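Long-range contact in uncharacterized protein (Bacteroides uniformis ATCC 8492, PDB 4Q68), which probably acts as an N-acetylmuramoyl-L-alanine amidase of the NlpC/P60 family, cleaving the bond that joins N-acetylmuramic acid to its peptide: residues A161-D166 and N199-V204. Sequence-based numbering, arbitrary orientation.
Sequences AKLPAD and NKLLLV
Leu163 and Leu201 each hold CG anti to the backbone N (chi1 -178° and 174°), and their branches meet with CD1 of Leu163 4.0 Å from CD2 of Leu201, the side chains crossing at about a right angle. The contact sets the loop between strands 158-159 and 176-181 against the turn end of the β-hairpin formed by strands 188-197 and 200-207, at the periphery of the NlpC/P60 (papain-like) fold. Ile171 touches both leucines, while Leu220 and Leu224 of helix 220-225 pack on Leu163, so the pair belongs to a small apolar cluster. Next to it, Leu201 N donates to Ala165 O at 2.9 Å with an N-H...O angle of 158°, the donor lying in the carbonyl plane. Asp166 continues past this bond: its CA-H makes a bent C-H...O contact with Asn199 O, with CA and O 3.2 Å apart. Asn199 O also takes a hydrogen bond from a water 2.7 Å away that donates to Asp166 O as well, bridging the two backbones. On the more exposed side, Asp166 OD1 and Lys200 NZ, 5.3 Å apart, are not in direct contact; their opposite charges may still attract weakly. Lys200 bends at its last torsion, where NZ donates to a water that in turn donates to Asp166 OD1, each leg 3.1 Å long.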
# COMPACT_ATOMS: atom_id res chain seq x y z
N ALA A 161 -12.73 2.47 15.08
CA ALA A 161 -13.23 2.19 16.43
C ALA A 161 -13.33 0.70 16.73
O ALA A 161 -13.39 0.33 17.90
CB ALA A 161 -14.56 2.87 16.67
N LYS A 162 -13.32 -0.13 15.69
CA LYS A 162 -13.45 -1.57 15.84
C LYS A 162 -12.10 -2.28 15.85
O LYS A 162 -12.06 -3.51 15.89
CB LYS A 162 -14.36 -2.13 14.75
CG LYS A 162 -15.76 -1.55 14.82
CD LYS A 162 -16.72 -2.22 13.86
CE LYS A 162 -18.09 -1.57 13.90
NZ LYS A 162 -19.07 -2.32 13.08
N LEU A 163 -11.00 -1.51 15.86
CA LEU A 163 -9.66 -2.10 15.97
C LEU A 163 -9.12 -1.93 17.38
O LEU A 163 -8.80 -0.82 17.78
CB LEU A 163 -8.68 -1.44 15.00
CG LEU A 163 -7.28 -2.09 15.06
CD1 LEU A 163 -7.29 -3.54 14.58
CD2 LEU A 163 -6.29 -1.29 14.26
N PRO A 164 -8.98 -3.03 18.14
CA PRO A 164 -8.38 -2.91 19.46
C PRO A 164 -6.87 -2.68 19.41
O PRO A 164 -6.20 -3.00 18.43
CB PRO A 164 -8.66 -4.28 20.09
CG PRO A 164 -9.79 -4.86 19.29
CD PRO A 164 -9.52 -4.38 17.92
N ALA A 165 -6.33 -2.19 20.51
CA ALA A 165 -4.89 -2.07 20.66
C ALA A 165 -4.17 -3.41 20.45
O ALA A 165 -3.10 -3.45 19.86
CB ALA A 165 -4.54 -1.49 22.02
N ASP A 166 -4.79 -4.48 20.95
CA ASP A 166 -4.22 -5.82 20.84
C ASP A 166 -4.67 -6.54 19.56
O ASP A 166 -4.54 -7.77 19.43
CB ASP A 166 -4.54 -6.65 22.10
CG ASP A 166 -3.78 -6.17 23.33
OD1 ASP A 166 -2.97 -5.21 23.27
OD2 ASP A 166 -4.00 -6.79 24.38
N ASN A 199 1.82 -8.67 22.30
CA ASN A 199 0.38 -8.65 22.09
C ASN A 199 -0.25 -7.35 21.61
O ASN A 199 -1.43 -7.37 21.26
CB ASN A 199 -0.36 -9.20 23.30
CG ASN A 199 0.05 -10.62 23.61
OD1 ASN A 199 0.04 -11.48 22.72
ND2 ASN A 199 0.44 -10.88 24.85
N LYS A 200 0.50 -6.25 21.53
CA LYS A 200 -0.03 -5.04 20.91
C LYS A 200 0.16 -5.15 19.41
O LYS A 200 1.22 -5.56 18.95
CB LYS A 200 0.67 -3.79 21.42
CG LYS A 200 0.45 -3.59 22.89
CD LYS A 200 1.12 -2.34 23.43
CE LYS A 200 0.77 -2.10 24.89
NZ LYS A 200 1.25 -3.20 25.75
N LEU A 201 -0.86 -4.77 18.64
CA LEU A 201 -0.72 -4.67 17.20
C LEU A 201 -0.14 -3.31 16.84
O LEU A 201 -0.80 -2.27 16.97
CB LEU A 201 -2.06 -4.88 16.51
CG LEU A 201 -2.05 -4.65 15.00
CD1 LEU A 201 -1.08 -5.56 14.27
CD2 LEU A 201 -3.45 -4.82 14.45
N LEU A 202 1.14 -3.36 16.44
CA LEU A 202 1.92 -2.22 15.98
C LEU A 202 2.03 -2.26 14.46
O LEU A 202 1.60 -3.21 13.80
CB LEU A 202 3.32 -2.24 16.60
CG LEU A 202 3.42 -2.45 18.10
CD1 LEU A 202 4.86 -2.39 18.53
CD2 LEU A 202 2.57 -1.43 18.85
N LEU A 203 2.58 -1.20 13.90
CA LEU A 203 2.81 -1.11 12.47
C LEU A 203 4.29 -0.85 12.19
O LEU A 203 4.90 0.03 12.81
CB LEU A 203 1.98 0.03 11.88
CG LEU A 203 1.77 -0.04 10.38
CD1 LEU A 203 0.83 -1.18 10.02
CD2 LEU A 203 1.21 1.28 9.85
N VAL A 204 4.86 -1.64 11.29
CA VAL A 204 6.17 -1.36 10.71
C VAL A 204 5.88 -0.54 9.46
O VAL A 204 5.16 -0.99 8.57
CB VAL A 204 6.93 -2.65 10.37
CG1 VAL A 204 8.22 -2.34 9.64
CG2 VAL A 204 7.19 -3.43 11.64
O HOH W 1 -3.79 -1.80 17.14
O HOH W 2 -2.82 -9.61 20.72
O HOH W 3 -0.41 -5.70 24.95